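Carboxypeptidase 1 (Deinococcus radiodurans str. R1, PDB 5GIV) probably removes amino acids one after another from the C-terminus of peptides, with broad specificity except for proline, as a zinc-dependent metallocarboxypeptidase of the M32 family. Local coordinates at residues A[344-348]-A[393-398]; A[381-386]-A[399-404]. All blocks are in the same frame, centred on the assembly; numbering follows the deposited sequence.

In the fold
Both contacts involve helix 381-393 or the loop that follows it, in a largely helical metallopeptidase of the M32 family. Along the chain the order is 344-348, 381-386, 393-398 and 399-404, so the segments of the two contacts alternate, and segment 393-398, the end of helix 381-393 and the start of the loop after it, runs straight into 399-404. Their centres lie about 11 Å apart, each more than 20 Å from the centre of the chain and away from the zinc site. They touch at several points, among them Ile-348 CD1 against Asp-402 CG (3.7 Å). Together they fold the loop after helix 381-393 back along that helix and join it to the loop between helices 333-339 and 357-372.

Contact 1: A[344-348]-A[393-398]; sequences SRSLI and LGLRAP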
ATOM      1  N   SER A 344      -5.906 -37.658   0.685  1.00 20.28           N
ATOM      2  CA  SER A 344      -6.555 -38.164   1.891  1.00 20.21           C
ATOM      3  C   SER A 344      -7.832 -37.376   2.139  1.00 20.16           C
ATOM      4  O   SER A 344      -7.934 -36.206   1.767  1.00 20.12           O
ATOM      5  CB  SER A 344      -5.641 -38.072   3.116  1.00 20.07           C
ATOM      6  OG  SER A 344      -5.444 -36.724   3.483  1.00 19.96           O
ATOM      7  N   ARG A 345      -8.788 -38.024   2.797  1.00 33.63           N
ATOM      8  CA  ARG A 345      -9.987 -37.332   3.248  1.00 33.56           C
ATOM      9  C   ARG A 345      -9.605 -36.397   4.381  1.00 33.39           C
ATOM     10  O   ARG A 345      -9.097 -36.843   5.412  1.00 33.31           O
ATOM     11  CB  ARG A 345     -11.033 -38.329   3.724  1.00 33.63           C
ATOM     12  CG  ARG A 345     -11.236 -39.474   2.780  1.00 33.82           C
ATOM     13  CD  ARG A 345     -12.092 -40.554   3.409  1.00 33.87           C
ATOM     14  NE  ARG A 345     -12.099 -41.727   2.544  1.00 34.06           N
ATOM     15  CZ  ARG A 345     -11.523 -42.885   2.848  1.00 34.11           C
ATOM     16  NH1 ARG A 345     -10.919 -43.052   4.023  1.00 33.96           N
ATOM     17  NH2 ARG A 345     -11.570 -43.884   1.976  1.00 34.30           N
ATOM     18  N   SER A 346      -9.835 -35.105   4.192  1.00 19.87           N
ATOM     19  CA  SER A 346      -9.417 -34.098   5.156  1.00 19.73           C
ATOM     20  C   SER A 346     -10.573 -33.132   5.377  1.00 19.66           C
ATOM     21  O   SER A 346     -11.634 -33.249   4.756  1.00 19.72           O
ATOM     22  CB  SER A 346      -8.147 -33.368   4.691  1.00 19.72           C
ATOM     23  OG  SER A 346      -8.313 -32.796   3.397  1.00 19.79           O
ATOM     24  N   LEU A 347     -10.367 -32.188   6.293  1.00 19.61           N
ATOM     25  CA  LEU A 347     -11.416 -31.274   6.732  1.00 19.55           C
ATOM     26  C   LEU A 347     -11.391 -29.911   6.039  1.00 19.54           C
ATOM     27  O   LEU A 347     -12.453 -29.325   5.814  1.00 19.52           O
ATOM     28  CB  LEU A 347     -11.293 -31.044   8.240  1.00 19.43           C
ATOM     29  CG  LEU A 347     -11.508 -32.234   9.166  1.00 19.42           C
ATOM     30  CD1 LEU A 347     -11.189 -31.821  10.603  1.00 19.32           C
ATOM     31  CD2 LEU A 347     -12.945 -32.771   9.047  1.00 19.47           C
ATOM     32  N   ILE A 348     -10.216 -29.393   5.693  1.00 17.21           N
ATOM     33  CA  ILE A 348     -10.079 -28.021   5.221  1.00 17.22           C
ATOM     34  C   ILE A 348     -10.134 -28.019   3.703  1.00 17.19           C
ATOM     35  O   ILE A 348      -9.293 -28.642   3.042  1.00 17.18           O
ATOM     36  CB  ILE A 348      -8.770 -27.386   5.714  1.00 17.24           C
ATOM     37  CG1 ILE A 348      -8.642 -27.510   7.239  1.00 17.28           C
ATOM     38  CG2 ILE A 348      -8.666 -25.943   5.220  1.00 17.25           C
ATOM     39  CD1 ILE A 348      -9.801 -26.931   7.998  1.00 17.29           C
ATOM     40  N   LEU A 393     -17.229 -37.056   2.891  1.00 21.59           N
ATOM     41  CA  LEU A 393     -15.794 -37.214   3.063  1.00 21.55           C
ATOM     42  C   LEU A 393     -15.428 -38.255   4.101  1.00 21.53           C
ATOM     43  O   LEU A 393     -14.239 -38.517   4.294  1.00 21.51           O
ATOM     44  CB  LEU A 393     -15.161 -35.868   3.418  1.00 21.39           C
ATOM     45  CG  LEU A 393     -15.154 -34.948   2.198  1.00 21.43           C
ATOM     46  CD1 LEU A 393     -15.406 -33.502   2.575  1.00 21.28           C
ATOM     47  CD2 LEU A 393     -13.830 -35.092   1.493  1.00 21.47           C
ATOM     48  N   GLY A 394     -16.405 -38.851   4.775  1.00 24.26           N
ATOM     49  CA  GLY A 394     -16.135 -39.925   5.702  1.00 24.24           C
ATOM     50  C   GLY A 394     -15.611 -39.513   7.059  1.00 24.07           C
ATOM     51  O   GLY A 394     -15.201 -40.383   7.833  1.00 24.06           O
ATOM     52  N   LEU A 395     -15.615 -38.232   7.391  1.00 23.93           N
ATOM     53  CA  LEU A 395     -15.203 -37.826   8.729  1.00 23.78           C
ATOM     54  C   LEU A 395     -15.832 -36.478   9.031  1.00 23.69           C
ATOM     55  O   LEU A 395     -16.370 -35.809   8.146  1.00 23.72           O
ATOM     56  CB  LEU A 395     -13.682 -37.744   8.863  1.00 23.74           C
ATOM     57  CG  LEU A 395     -13.018 -36.477   8.319  1.00 23.70           C
ATOM     58  CD1 LEU A 395     -11.548 -36.442   8.691  1.00 23.63           C
ATOM     59  CD2 LEU A 395     -13.175 -36.367   6.824  1.00 23.81           C
ATOM     60  N   ARG A 396     -15.751 -36.080  10.292  1.00 34.56           N
ATOM     61  CA  ARG A 396     -16.306 -34.806  10.709  1.00 34.48           C
ATOM     62  C   ARG A 396     -15.329 -34.093  11.633  1.00 34.36           C
ATOM     63  O   ARG A 396     -14.515 -34.722  12.316  1.00 34.33           O
ATOM     64  CB  ARG A 396     -17.677 -34.974  11.369  1.00 34.50           C
ATOM     65  CG  ARG A 396     -17.756 -35.980  12.476  1.00 34.48           C
ATOM     66  CD  ARG A 396     -18.885 -35.566  13.381  1.00 34.45           C
ATOM     67  NE  ARG A 396     -18.539 -34.331  14.091  1.00 34.36           N
ATOM     68  CZ  ARG A 396     -19.418 -33.550  14.711  1.00 34.33           C
ATOM     69  NH1 ARG A 396     -20.709 -33.874  14.705  1.00 34.39           N
ATOM     70  NH2 ARG A 396     -19.004 -32.446  15.336  1.00 34.25           N
ATOM     71  N   ALA A 397     -15.407 -32.766  11.625  1.00 21.34           N
ATOM     72  CA  ALA A 397     -14.549 -31.974  12.480  1.00 21.24           C
ATOM     73  C   ALA A 397     -14.949 -32.158  13.946  1.00 21.18           C
ATOM     74  O   ALA A 397     -16.087 -32.530  14.247  1.00 21.19           O
ATOM     75  CB  ALA A 397     -14.633 -30.503  12.094  1.00 21.23           C
ATOM     76  N   PRO A 398     -14.013 -31.940  14.875  1.00 25.35           N
ATOM     77  CA  PRO A 398     -14.338 -32.099  16.301  1.00 25.29           C
ATOM     78  C   PRO A 398     -15.276 -31.034  16.831  1.00 25.27           C
ATOM     79  O   PRO A 398     -15.873 -31.224  17.898  1.00 25.24           O
ATOM     80  CB  PRO A 398     -12.966 -32.025  16.983  1.00 25.23           C
ATOM     81  CG  PRO A 398     -12.116 -31.263  16.030  1.00 25.25           C
ATOM     82  CD  PRO A 398     -12.594 -31.619  14.659  1.00 25.33           C
TER
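Leu-393 and Arg-345 meet where the loop before helix 357-372 packs on the C-terminal end of helix 381-393 and the loop that follows, in the helical M32 fold. Leu-393 O lies 3.1 Å from Arg-345 CD, beside the aliphatic part of a chain extended from CG to NE; the arginine's polar end goes on to a salt bridge with Asp-188. This long residue can therefore serve both an apolar flank and a distant charge. Leu-393 itself reaches helix 357-372, touching Leu-359 and His-360. At Gly-394 the chain leaves helical geometry with positive phi (79°), a conformation that favours glycine, and a side chain there would come tight against Arg-345 CD. Leu-395 then turns its branched end to the other loop: CG meets Leu-347 CD2 at 3.8 Å, while its own CD2 lies 4.0 Å from Ser-346 O. Arg-396 points away and folds along its own segment, gripping Ala-397 O side-on through NE and NH2. The small Ala-397 leaves room for Leu-347, whose two methyls both lie against this backbone, CD2 3.6 Å from Ala-397 N and CD1 against Ala-397 CB. Last comes Pro-398, its ring carbon CD 4.3 Å from Leu-347 CD1.

Contact 2: A[381-386]-A[399-404]; sequences LADAWH and SDVDGA
The indole of Trp-385 carries the backbone of Gly-403 and Ala-404 over one face. Gly-403 O sits 3.1 Å above the ring plane, offset toward the rim, and Ala-404 CA makes a CH-pi contact 3.8 Å from the centroid of the six-membered ring. In the ring plane, at the edge, NE1 donates to water 2, which in turn donates to Asp-402 O, so the indole nitrogen reaches the loop through a bridge. The ring of Tyr-389 also meets the indole, its plane turned by about 10°, and Arg-364 and Leu-367 of helix 357-372 touch it. CG anti to the backbone N (chi1 -180°) lays the indole flat against the loop. The imidazole of His-386 is placed differently: water 1 lies above one face, near the rim, while Ser-399 O approaches the edge in plane, 3.0 Å from CE1. NE2 gives a weak bond of 3.0 Å to Asp-400 OD1; although ring and carboxylate planes are only 17° apart, OD1 approaches the ring obliquely and the bond is bent (135°).

Water 1 joins the two segments further, donating to Ala-382 O and to Asp-400 OD1 and accepting from Ala-404 N. Small residues suit the closeness: a side chain on Gly-403 would run into His-386 CE1, and the methyl of Ala-404 fits 4.0 Å from Trp-385 CB, with Phe-128 of helix 128-147 also against it. An alanine in place of Trp-385 would remove the indole and is likely to leave Gly-403 and Ala-404 without their aromatic platform and water 2 without its NE1 donor. Asp-402 OD1 forms a salt bridge with Arg-123. The whole is a helix-loop packing within the helical M32 fold, in which the loop after helix 381-393 doubles back onto the helix's first turns through an aromatic face and bridging waters.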
ATOM      1  N   LEU A 381     -27.724 -25.385  10.452  1.00 29.97           N
ATOM      2  CA  LEU A 381     -26.638 -25.508   9.482  1.00 29.95           C
ATOM      3  C   LEU A 381     -25.439 -26.252  10.057  1.00 29.89           C
ATOM      4  O   LEU A 381     -24.843 -27.090   9.373  1.00 29.91           O
ATOM      5  CB  LEU A 381     -26.217 -24.125   8.980  1.00 29.92           C
ATOM      6  CG  LEU A 381     -25.053 -24.089   7.984  1.00 29.91           C
ATOM      7  CD1 LEU A 381     -25.372 -24.876   6.704  1.00 29.98           C
ATOM      8  CD2 LEU A 381     -24.699 -22.654   7.651  1.00 29.86           C
ATOM      9  N   ALA A 382     -25.065 -25.963  11.306  1.00 25.88           N
ATOM     10  CA  ALA A 382     -23.889 -26.608  11.885  1.00 25.80           C
ATOM     11  C   ALA A 382     -24.034 -28.119  11.855  1.00 25.84           C
ATOM     12  O   ALA A 382     -23.102 -28.836  11.472  1.00 25.82           O
ATOM     13  CB  ALA A 382     -23.662 -26.118  13.319  1.00 25.73           C
ATOM     14  N   ASP A 383     -25.209 -28.620  12.248  1.00 31.40           N
ATOM     15  CA  ASP A 383     -25.449 -30.059  12.251  1.00 31.46           C
ATOM     16  C   ASP A 383     -25.509 -30.623  10.834  1.00 31.55           C
ATOM     17  O   ASP A 383     -24.952 -31.693  10.568  1.00 31.60           O
ATOM     18  CB  ASP A 383     -26.726 -30.364  13.032  1.00 31.51           C
ATOM     19  CG  ASP A 383     -26.623 -29.938  14.494  1.00 31.45           C
ATOM     20  OD1 ASP A 383     -25.554 -30.171  15.103  1.00 31.36           O
ATOM     21  OD2 ASP A 383     -27.589 -29.341  15.030  1.00 31.48           O
ATOM     22  N   ALA A 384     -26.191 -29.933   9.914  1.00 26.75           N
ATOM     23  CA  ALA A 384     -26.268 -30.422   8.537  1.00 26.84           C
ATOM     24  C   ALA A 384     -24.888 -30.467   7.889  1.00 26.81           C
ATOM     25  O   ALA A 384     -24.591 -31.383   7.108  1.00 26.90           O
ATOM     26  CB  ALA A 384     -27.216 -29.551   7.716  1.00 26.88           C
ATOM     27  N   TRP A 385     -24.035 -29.486   8.209  1.00 17.44           N
ATOM     28  CA  TRP A 385     -22.670 -29.461   7.689  1.00 17.40           C
ATOM     29  C   TRP A 385     -21.900 -30.705   8.120  1.00 17.40           C
ATOM     30  O   TRP A 385     -21.307 -31.402   7.285  1.00 17.46           O
ATOM     31  CB  TRP A 385     -21.962 -28.184   8.160  1.00 17.31           C
ATOM     32  CG  TRP A 385     -20.520 -28.028   7.683  1.00 17.28           C
ATOM     33  CD1 TRP A 385     -19.439 -28.767   8.078  1.00 17.26           C
ATOM     34  CD2 TRP A 385     -20.014 -27.036   6.771  1.00 17.28           C
ATOM     35  NE1 TRP A 385     -18.301 -28.313   7.451  1.00 17.24           N
ATOM     36  CE2 TRP A 385     -18.626 -27.253   6.645  1.00 17.25           C
ATOM     37  CE3 TRP A 385     -20.600 -25.995   6.046  1.00 17.29           C
ATOM     38  CZ2 TRP A 385     -17.821 -26.473   5.819  1.00 17.25           C
ATOM     39  CZ3 TRP A 385     -19.801 -25.222   5.224  1.00 17.29           C
ATOM     40  CH2 TRP A 385     -18.427 -25.465   5.116  1.00 17.27           C
ATOM     41  N   HIS A 386     -21.888 -30.997   9.425  1.00 25.63           N
ATOM     42  CA  HIS A 386     -21.209 -32.194   9.919  1.00 25.63           C
ATOM     43  C   HIS A 386     -21.783 -33.458   9.289  1.00 25.76           C
ATOM     44  O   HIS A 386     -21.037 -34.367   8.905  1.00 25.81           O
ATOM     45  CB  HIS A 386     -21.309 -32.273  11.445  1.00 25.53           C
ATOM     46  CG  HIS A 386     -20.479 -31.253  12.169  1.00 25.42           C
ATOM     47  ND1 HIS A 386     -19.184 -30.950  11.805  1.00 25.38           N
ATOM     48  CD2 HIS A 386     -20.760 -30.473  13.243  1.00 25.35           C
ATOM     49  CE1 HIS A 386     -18.706 -30.024  12.619  1.00 25.31           C
ATOM     50  NE2 HIS A 386     -19.641 -29.717  13.500  1.00 25.28           N
ATOM     51  N   SER A 399     -15.410 -29.912  16.133  1.00 32.08           N
ATOM     52  CA  SER A 399     -16.278 -28.831  16.555  1.00 32.05           C
ATOM     53  C   SER A 399     -16.733 -28.083  15.305  1.00 32.10           C
ATOM     54  O   SER A 399     -16.562 -28.564  14.181  1.00 32.17           O
ATOM     55  CB  SER A 399     -15.552 -27.929  17.558  1.00 31.99           C
ATOM     56  OG  SER A 399     -14.438 -27.299  16.956  1.00 31.99           O
ATOM     57  N   ASP A 400     -17.306 -26.896  15.501  1.00 24.40           N
ATOM     58  CA  ASP A 400     -17.725 -26.066  14.382  1.00 24.44           C
ATOM     59  C   ASP A 400     -16.606 -25.195  13.836  1.00 24.43           C
ATOM     60  O   ASP A 400     -16.770 -24.624  12.754  1.00 24.48           O
ATOM     61  CB  ASP A 400     -18.900 -25.173  14.795  1.00 24.45           C
ATOM     62  CG  ASP A 400     -20.104 -25.970  15.229  1.00 24.48           C
ATOM     63  OD1 ASP A 400     -20.384 -27.011  14.616  1.00 24.53           O
ATOM     64  OD2 ASP A 400     -20.777 -25.570  16.196  1.00 24.47           O
ATOM     65  N   VAL A 401     -15.475 -25.085  14.547  1.00 18.88           N
ATOM     66  CA  VAL A 401     -14.371 -24.255  14.069  1.00 18.88           C
ATOM     67  C   VAL A 401     -14.024 -24.610  12.631  1.00 18.93           C
ATOM     68  O   VAL A 401     -13.984 -23.745  11.746  1.00 18.96           O
ATOM     69  CB  VAL A 401     -13.144 -24.406  14.984  1.00 18.84           C
ATOM     70  CG1 VAL A 401     -11.949 -23.677  14.382  1.00 18.85           C
ATOM     71  CG2 VAL A 401     -13.452 -23.877  16.391  1.00 18.79           C
ATOM     72  N   ASP A 402     -13.755 -25.891  12.386  1.00 25.16           N
ATOM     73  CA  ASP A 402     -13.469 -26.402  11.056  1.00 25.22           C
ATOM     74  C   ASP A 402     -14.686 -27.069  10.428  1.00 25.27           C
ATOM     75  O   ASP A 402     -14.552 -27.759   9.410  1.00 25.33           O
ATOM     76  CB  ASP A 402     -12.285 -27.360  11.117  1.00 25.24           C
ATOM     77  CG  ASP A 402     -10.985 -26.655  11.508  1.00 25.21           C
ATOM     78  OD1 ASP A 402     -10.869 -25.434  11.274  1.00 25.20           O
ATOM     79  OD2 ASP A 402     -10.085 -27.323  12.059  1.00 25.21           O
ATOM     80  N   GLY A 403     -15.862 -26.908  11.045  1.00 17.33           N
ATOM     81  CA  GLY A 403     -17.130 -27.239  10.431  1.00 17.32           C
ATOM     82  C   GLY A 403     -17.717 -26.049   9.702  1.00 17.33           C
ATOM     83  O   GLY A 403     -17.053 -25.458   8.846  1.00 17.33           O
ATOM     84  N   ALA A 404     -18.962 -25.682  10.040  1.00 20.97           N
ATOM     85  CA  ALA A 404     -19.690 -24.624   9.335  1.00 21.00           C
ATOM     86  C   ALA A 404     -19.079 -23.233   9.505  1.00 20.96           C
ATOM     87  O   ALA A 404     -19.449 -22.324   8.759  1.00 20.98           O
ATOM     88  CB  ALA A 404     -21.151 -24.598   9.784  1.00 21.04           C
TER
HETATM   89  O   HOH W   1     -20.593 -27.409  11.808  1.00 17.47           O
HETATM   90  O   HOH W   2     -15.851 -29.855   8.251  1.00 17.22           O